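Local coordinates for protein 3-methylaspartate ammonia-lyase (Citrobacter amalonaticus, PDB 1KKO) that catalyses the reversible anti elimination of ammonia from L-threo-3-methylaspartate to give mesaconate, using magnesium as cofactor, at residues K293-L298 against V302-D307; Q314-F319 against L346-H351; V328-P333 against H339-A344. All coordinates share one frame; numbering follows the deposited sequence.

Interaction 1 (K293-L298 against V302-D307); sequences KELTRL and VKIVAD
The shortest polar bond here runs from Arg297 NH2 to Glu294 OE2, 2.9 Å, one turn apart on the same helix whose Leu295 points to a different side, to Val302 and Ile304. Arg297 grips the carboxylate side-on with two nitrogens: NE donates to Glu294 OE1 at 3.0 Å, while OE2 is the oxygen held by NH2. Both oxygens are met on their syn side and lie close to the guanidinium plane, although the nitrogens stand somewhat out of the carboxylate plane. Two bonds at once should restrict rotation of the guanidinium.

Leu295 is the residue of the helix that makes the contact, and it does so with a single methyl. With CG beside the backbone N and anti to the carbonyl carbon (chi1 -76°), CD1 comes to 3.9 Å from Ile304 CG2 and lies 3.8 Å from Val302 O, the two side chains crossing at a slant.

Strand 303-306 follows helix 281-298 in the (β/α)8 barrel of this enolase superfamily member, so the contact closes the second half of a beta-alpha-beta crossover that starts at strand 270-273. Leu288, Ile291 and Thr292 of the same helix also pack on Ile304, while Val302 leans on Leu270 of the neighbouring strand and on Ile258 of helix 251-260. On the 302-307 side the touching residues, Val302 and Ile304, lie toward the N-terminal end. Asp307, a magnesium ligand, follows the strand at its C-terminal end, where the active sites of such barrels lie.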
# COMPACT_ATOMS: atom_id res chain seq x y z
N LYS A 293 8.65 -35.09 13.17
CA LYS A 293 8.56 -36.47 13.65
C LYS A 293 7.89 -36.53 15.01
O LYS A 293 6.99 -37.34 15.25
CB LYS A 293 9.95 -37.10 13.73
CG LYS A 293 9.94 -38.59 14.05
CD LYS A 293 11.34 -39.11 14.35
CE LYS A 293 11.33 -40.61 14.63
NZ LYS A 293 12.62 -41.08 15.19
N GLU A 294 8.33 -35.68 15.94
CA GLU A 294 7.74 -35.69 17.28
C GLU A 294 6.29 -35.19 17.30
O GLU A 294 5.47 -35.71 18.05
CB GLU A 294 8.61 -34.91 18.27
CG GLU A 294 8.09 -34.89 19.70
CD GLU A 294 8.13 -36.24 20.40
OE1 GLU A 294 8.65 -37.22 19.84
OE2 GLU A 294 7.62 -36.31 21.54
N LEU A 295 5.96 -34.19 16.48
CA LEU A 295 4.58 -33.70 16.41
C LEU A 295 3.63 -34.83 16.02
O LEU A 295 2.56 -35.00 16.60
CB LEU A 295 4.47 -32.54 15.42
CG LEU A 295 5.02 -31.21 15.94
CD1 LEU A 295 5.03 -30.17 14.83
CD2 LEU A 295 4.21 -30.71 17.11
N THR A 296 4.06 -35.58 15.01
CA THR A 296 3.31 -36.73 14.55
C THR A 296 3.18 -37.77 15.66
O THR A 296 2.09 -38.26 15.94
CB THR A 296 4.02 -37.34 13.35
OG1 THR A 296 4.00 -36.42 12.25
CG2 THR A 296 3.28 -38.57 12.83
N ARG A 297 4.29 -38.07 16.33
CA ARG A 297 4.25 -39.05 17.41
C ARG A 297 3.21 -38.67 18.46
O ARG A 297 2.51 -39.53 18.99
CB ARG A 297 5.62 -39.18 18.09
CG ARG A 297 5.73 -40.43 18.95
CD ARG A 297 6.98 -40.49 19.78
NE ARG A 297 6.98 -39.46 20.82
CZ ARG A 297 6.25 -39.51 21.92
NH1 ARG A 297 5.46 -40.55 22.16
NH2 ARG A 297 6.31 -38.52 22.80
N LEU A 298 3.10 -37.38 18.75
CA LEU A 298 2.15 -36.87 19.73
C LEU A 298 0.72 -36.82 19.20
O LEU A 298 -0.22 -36.61 19.98
CB LEU A 298 2.55 -35.46 20.15
CG LEU A 298 3.89 -35.30 20.87
CD1 LEU A 298 4.24 -33.83 20.94
CD2 LEU A 298 3.86 -35.92 22.25
N VAL A 302 -0.96 -29.45 15.00
CA VAL A 302 -0.24 -28.20 14.73
C VAL A 302 0.81 -28.45 13.66
O VAL A 302 1.50 -29.46 13.67
CB VAL A 302 0.44 -27.63 15.99
CG1 VAL A 302 1.12 -26.30 15.68
CG2 VAL A 302 -0.57 -27.45 17.12
N LYS A 303 0.94 -27.51 12.73
CA LYS A 303 1.88 -27.66 11.63
C LYS A 303 3.04 -26.67 11.74
O LYS A 303 2.89 -25.63 12.35
CB LYS A 303 1.14 -27.46 10.30
CG LYS A 303 0.17 -28.60 9.99
CD LYS A 303 -0.60 -28.32 8.72
CE LYS A 303 -1.55 -29.44 8.35
NZ LYS A 303 -2.41 -29.01 7.22
N ILE A 304 4.18 -27.03 11.16
CA ILE A 304 5.33 -26.11 11.15
C ILE A 304 5.70 -25.73 9.72
O ILE A 304 5.49 -26.48 8.76
CB ILE A 304 6.55 -26.63 11.96
CG1 ILE A 304 7.10 -27.94 11.39
CG2 ILE A 304 6.19 -26.75 13.44
CD1 ILE A 304 8.47 -28.32 11.94
N VAL A 305 6.25 -24.52 9.62
CA VAL A 305 6.60 -23.90 8.36
C VAL A 305 8.09 -23.58 8.32
O VAL A 305 8.60 -22.90 9.21
CB VAL A 305 5.82 -22.58 8.17
CG1 VAL A 305 6.04 -22.03 6.76
CG2 VAL A 305 4.35 -22.77 8.45
N ALA A 306 8.78 -24.04 7.28
CA ALA A 306 10.18 -23.69 7.07
C ALA A 306 10.27 -22.30 6.48
O ALA A 306 9.41 -21.87 5.71
CB ALA A 306 10.83 -24.67 6.16
N ASP A 307 11.33 -21.60 6.81
CA ASP A 307 11.56 -20.27 6.27
C ASP A 307 13.06 -20.02 6.19
O ASP A 307 13.64 -20.06 5.11
CB ASP A 307 10.85 -19.25 7.15
CG ASP A 307 11.08 -17.83 6.72
OD1 ASP A 307 11.42 -17.57 5.55
OD2 ASP A 307 10.94 -16.88 7.52

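Interaction 2 (Q314-F319 against L346-H351); sequences QDIVDF and LYCNKH
Helices 313-321 and 339-351 are neighbours in the outer layer of the (β/α)8 barrel, and Val317 and Tyr347 form the main point where they meet. Strand 327-330 runs in the chain between them and lies beneath both. Val317 presents both of its methyls to the tyrosine. CG2 sits over the middle of the ring, 3.9 Å from the centroid and only 6° off the ring normal, a CH-pi contact with the face. The other methyl, CG1, covers the outer part of the ring and comes to 3.7 Å from Tyr347 OH. The two side chains cross at about a right angle. Tyr347 CG stands anti to the backbone N (chi1 -168°), which carries the ring across to the other helix. Its hydroxyl is hydrogen-bonded to Asp321 OD1 at the end of helix 313-321, so the rim of the ring is tied to the same helix that covers its face.

Deeper toward the strands, Ile316 CG2 touches Cys348 SG at 3.8 Å. Ile316 also packs on Ile330, and Cys348 on Val328, so this second, smaller contact fills the layer between helices and sheet.

On the opposite face of the tyrosine ring lies His351, with CE1 3.2 Å above the ring plane but shifted toward the rim. The aromatic ring is therefore held between Val317 and His351, the latter four residues further along the chain. The imidazole is fixed by a bond back to the backbone: His351 ND1 donates to Tyr347 O at 2.7 Å, while His351 N reaches that oxygen at 3.2 Å from the other face of the carbonyl plane.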
# COMPACT_ATOMS: atom_id res chain seq x y z
N GLN A 314 16.25 -24.60 -5.39
CA GLN A 314 16.87 -25.84 -4.94
C GLN A 314 16.72 -26.04 -3.43
O GLN A 314 16.51 -27.17 -2.96
CB GLN A 314 18.34 -25.92 -5.35
CG GLN A 314 18.97 -27.28 -5.00
CD GLN A 314 18.35 -28.43 -5.78
OE1 GLN A 314 18.23 -28.36 -7.00
NE2 GLN A 314 17.96 -29.49 -5.07
N ASP A 315 16.80 -24.97 -2.65
CA ASP A 315 16.58 -25.09 -1.22
C ASP A 315 15.20 -25.68 -0.96
O ASP A 315 15.02 -26.55 -0.11
CB ASP A 315 16.65 -23.73 -0.52
CG ASP A 315 18.01 -23.12 -0.52
OD1 ASP A 315 19.03 -23.81 -0.75
OD2 ASP A 315 18.13 -21.90 -0.25
N ILE A 316 14.20 -25.16 -1.65
CA ILE A 316 12.83 -25.60 -1.46
C ILE A 316 12.70 -27.09 -1.80
O ILE A 316 12.06 -27.85 -1.08
CB ILE A 316 11.88 -24.72 -2.28
CG1 ILE A 316 11.85 -23.31 -1.69
CG2 ILE A 316 10.49 -25.34 -2.33
CD1 ILE A 316 11.48 -22.24 -2.67
N VAL A 317 13.31 -27.50 -2.90
CA VAL A 317 13.36 -28.91 -3.28
C VAL A 317 13.97 -29.74 -2.16
O VAL A 317 13.43 -30.79 -1.80
CB VAL A 317 14.14 -29.07 -4.59
CG1 VAL A 317 14.50 -30.53 -4.85
CG2 VAL A 317 13.34 -28.51 -5.74
N ASP A 318 15.07 -29.26 -1.58
CA ASP A 318 15.76 -29.99 -0.52
C ASP A 318 14.92 -30.13 0.75
O ASP A 318 14.87 -31.21 1.37
CB ASP A 318 17.10 -29.33 -0.21
CG ASP A 318 18.10 -29.43 -1.36
OD1 ASP A 318 17.94 -30.28 -2.26
OD2 ASP A 318 19.09 -28.68 -1.42
N PHE A 319 14.27 -29.05 1.17
CA PHE A 319 13.40 -29.12 2.33
C PHE A 319 12.22 -30.06 2.08
O PHE A 319 11.79 -30.78 2.98
CB PHE A 319 12.90 -27.73 2.75
CG PHE A 319 13.85 -26.95 3.61
CD1 PHE A 319 14.97 -26.33 3.07
CD2 PHE A 319 13.61 -26.80 4.96
CE1 PHE A 319 15.83 -25.60 3.87
CE2 PHE A 319 14.47 -26.07 5.76
CZ PHE A 319 15.57 -25.47 5.21
N LEU A 346 4.84 -25.82 -7.85
CA LEU A 346 4.48 -27.08 -8.50
C LEU A 346 5.24 -28.26 -7.89
O LEU A 346 4.67 -29.34 -7.73
CB LEU A 346 4.74 -27.02 -10.01
CG LEU A 346 3.93 -25.98 -10.80
CD1 LEU A 346 4.12 -26.13 -12.29
CD2 LEU A 346 2.46 -25.99 -10.47
N TYR A 347 6.51 -28.06 -7.53
CA TYR A 347 7.29 -29.14 -6.94
C TYR A 347 6.71 -29.51 -5.59
O TYR A 347 6.54 -30.69 -5.27
CB TYR A 347 8.77 -28.73 -6.80
CG TYR A 347 9.65 -29.91 -6.46
CD1 TYR A 347 10.23 -30.65 -7.46
CD2 TYR A 347 9.88 -30.28 -5.16
CE1 TYR A 347 11.03 -31.74 -7.18
CE2 TYR A 347 10.65 -31.38 -4.86
CZ TYR A 347 11.23 -32.10 -5.87
OH TYR A 347 12.02 -33.19 -5.56
N CYS A 348 6.38 -28.50 -4.79
CA CYS A 348 5.76 -28.75 -3.49
C CYS A 348 4.46 -29.50 -3.67
O CYS A 348 4.22 -30.52 -3.01
CB CYS A 348 5.48 -27.43 -2.76
SG CYS A 348 6.96 -26.60 -2.14
N ASN A 349 3.60 -29.00 -4.55
CA ASN A 349 2.29 -29.61 -4.76
C ASN A 349 2.39 -31.07 -5.19
O ASN A 349 1.63 -31.90 -4.73
CB ASN A 349 1.46 -28.81 -5.77
CG ASN A 349 1.02 -27.45 -5.23
OD1 ASN A 349 1.22 -27.15 -4.07
ND2 ASN A 349 0.39 -26.64 -6.08
N LYS A 350 3.34 -31.36 -6.07
CA LYS A 350 3.51 -32.72 -6.57
C LYS A 350 3.91 -33.66 -5.47
O LYS A 350 3.50 -34.82 -5.47
CB LYS A 350 4.59 -32.75 -7.66
CG LYS A 350 4.84 -34.14 -8.24
CD LYS A 350 5.80 -34.07 -9.42
CE LYS A 350 6.20 -35.45 -9.90
NZ LYS A 350 7.39 -35.43 -10.80
N HIS A 351 4.70 -33.16 -4.53
CA HIS A 351 5.25 -34.01 -3.49
C HIS A 351 4.51 -33.94 -2.12
O HIS A 351 4.91 -34.58 -1.15
CB HIS A 351 6.75 -33.74 -3.43
CG HIS A 351 7.46 -34.04 -4.73
ND1 HIS A 351 7.81 -33.07 -5.64
CD2 HIS A 351 7.82 -35.22 -5.29
CE1 HIS A 351 8.40 -33.63 -6.68
NE2 HIS A 351 8.42 -34.94 -6.49

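Interaction 3 (V328-P333 against H339-A344); sequences VQIKTP and HNIVDA. With SO4 (sulfate ion), chain C.
Ile341 CD1 presses against Thr332, 3.6 Å from both its CB and its CG2. Thr332 CG2 is on the side of Ile341, while OG1 is hydrogen-bonded to Tyr132 OH. Two residues earlier, at the end of strand 327-330, Ile330 splits its branches between two helix residues: CG2 comes to 4.2 Å from Ile341 CG2, and CD1 reaches Ala344 CB at 4.0 Å. Ile330 also meets Ala355 of strand 354-357.

The unit is strand 327-330, helix 339-351 and strand 354-357, a right-handed beta-alpha-beta crossover of the (β/α)8 barrel. Ile330 turns its side chain to the helix; that of Lys331, the proton acceptor, leaves the backbone on the side away from it, and its NZ lies in the active site. The chain is bent at the end (chi4 80°), and NZ bonds to sulfate O4 at 2.7 Å, to Gln329 OE1 at 3.2 Å and to Gly359 O.

The sulfate, probably from the crystallisation liquor, also binds Gln172, Thr360 and Cys361, all substrate-binding residues, and may mimic a substrate carboxylate. Gln329 is positioned in turn by Glu273, which accepts from its NE2, and by Gly359 N, which donates to OE1.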
# COMPACT_ATOMS: atom_id res chain seq x y z
N VAL A 328 6.36 -24.81 3.44
CA VAL A 328 7.57 -24.02 3.26
C VAL A 328 7.21 -22.63 2.76
O VAL A 328 6.36 -22.48 1.88
CB VAL A 328 8.54 -24.64 2.23
CG1 VAL A 328 9.17 -25.90 2.76
CG2 VAL A 328 7.86 -24.92 0.94
N GLN A 329 7.85 -21.60 3.32
CA GLN A 329 7.70 -20.25 2.78
C GLN A 329 8.63 -20.06 1.58
O GLN A 329 9.85 -20.03 1.73
CB GLN A 329 7.96 -19.11 3.78
CG GLN A 329 7.67 -17.79 3.02
CD GLN A 329 7.84 -16.47 3.75
OE1 GLN A 329 7.90 -15.42 3.08
NE2 GLN A 329 7.95 -16.49 5.07
N ILE A 330 8.02 -19.97 0.40
CA ILE A 330 8.68 -19.63 -0.85
C ILE A 330 8.71 -18.10 -0.82
O ILE A 330 7.73 -17.43 -1.12
CB ILE A 330 7.84 -20.21 -2.00
CG1 ILE A 330 7.75 -21.75 -1.87
CG2 ILE A 330 8.39 -19.82 -3.37
CD1 ILE A 330 6.76 -22.38 -2.83
N LYS A 331 9.83 -17.56 -0.35
CA LYS A 331 9.93 -16.12 -0.09
C LYS A 331 10.33 -15.47 -1.41
O LYS A 331 11.51 -15.36 -1.76
CB LYS A 331 10.91 -15.83 1.02
CG LYS A 331 10.83 -14.39 1.50
CD LYS A 331 11.62 -14.15 2.77
CE LYS A 331 11.12 -12.93 3.54
NZ LYS A 331 9.91 -13.25 4.32
N THR A 332 9.32 -15.03 -2.13
CA THR A 332 9.47 -14.79 -3.56
C THR A 332 10.69 -14.02 -4.04
O THR A 332 11.32 -14.47 -4.97
CB THR A 332 8.17 -14.23 -4.18
OG1 THR A 332 7.84 -12.96 -3.61
CG2 THR A 332 6.97 -15.16 -3.93
N PRO A 333 11.09 -12.88 -3.46
CA PRO A 333 12.24 -12.17 -4.05
C PRO A 333 13.52 -13.00 -3.99
O PRO A 333 14.40 -12.84 -4.82
CB PRO A 333 12.36 -10.90 -3.18
CG PRO A 333 11.04 -10.75 -2.53
CD PRO A 333 10.57 -12.16 -2.29
N HIS A 339 9.81 -17.36 -12.53
CA HIS A 339 9.56 -18.71 -13.05
C HIS A 339 9.97 -19.74 -11.99
O HIS A 339 9.38 -20.82 -11.91
CB HIS A 339 10.31 -18.96 -14.34
CG HIS A 339 11.79 -18.83 -14.23
ND1 HIS A 339 12.41 -17.68 -13.78
CD2 HIS A 339 12.78 -19.69 -14.55
CE1 HIS A 339 13.72 -17.85 -13.81
NE2 HIS A 339 13.97 -19.06 -14.27
N ASN A 340 10.94 -19.40 -11.15
CA ASN A 340 11.37 -20.28 -10.07
C ASN A 340 10.27 -20.43 -9.03
O ASN A 340 10.17 -21.47 -8.37
CB ASN A 340 12.65 -19.78 -9.40
CG ASN A 340 13.84 -19.79 -10.32
OD1 ASN A 340 14.61 -18.81 -10.39
ND2 ASN A 340 14.02 -20.87 -11.04
N ILE A 341 9.45 -19.40 -8.83
CA ILE A 341 8.32 -19.53 -7.91
C ILE A 341 7.34 -20.57 -8.44
O ILE A 341 6.84 -21.42 -7.68
CB ILE A 341 7.55 -18.21 -7.72
CG1 ILE A 341 8.43 -17.08 -7.23
CG2 ILE A 341 6.39 -18.43 -6.76
CD1 ILE A 341 7.77 -15.72 -7.41
N VAL A 342 7.02 -20.48 -9.73
CA VAL A 342 6.09 -21.42 -10.33
C VAL A 342 6.64 -22.84 -10.16
O VAL A 342 5.93 -23.73 -9.71
CB VAL A 342 5.85 -21.13 -11.83
CG1 VAL A 342 4.83 -22.10 -12.38
CG2 VAL A 342 5.38 -19.69 -12.06
N ASP A 343 7.90 -23.04 -10.50
CA ASP A 343 8.47 -24.38 -10.39
C ASP A 343 8.48 -24.86 -8.95
O ASP A 343 8.23 -26.03 -8.68
CB ASP A 343 9.88 -24.40 -10.96
CG ASP A 343 9.90 -24.33 -12.47
OD1 ASP A 343 8.92 -24.76 -13.12
OD2 ASP A 343 10.88 -23.87 -13.08
N ALA A 344 8.79 -23.97 -8.01
CA ALA A 344 8.81 -24.34 -6.60
C ALA A 344 7.43 -24.75 -6.09
O ALA A 344 7.28 -25.76 -5.41
CB ALA A 344 9.36 -23.22 -5.77
S SO4 C . 9.36 -9.86 5.83
O1 SO4 C . 10.42 -9.60 4.83
O2 SO4 C . 10.00 -9.41 7.13
O3 SO4 C . 8.17 -9.07 5.54
O4 SO4 C . 9.00 -11.29 5.97

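How the interactions relate
All three contacts belong to one run of the barrel, from helix 281-298 to helix 339-351. Interactions 2 and 3 share that last helix; their centres are 9 Å apart, and Ile316 CD1 of one touches Ala344 CB of the other at 3.9 Å. Interactions 1 and 2, about 17 Å apart between centres, meet where Ala306 CB packs on Phe319 CD2 at 3.7 Å. Interaction 1 lies about 22 Å, centre to centre, from interaction 3, yet their strands are neighbours in the sheet, joined by a probable hydrogen bond from Gln329 N to Ala306 O, 2.9 Å. These adjacent strands bring magnesium ligand Asp307 beside substrate-binding Gln329 and, two residues on, the proton acceptor Lys331.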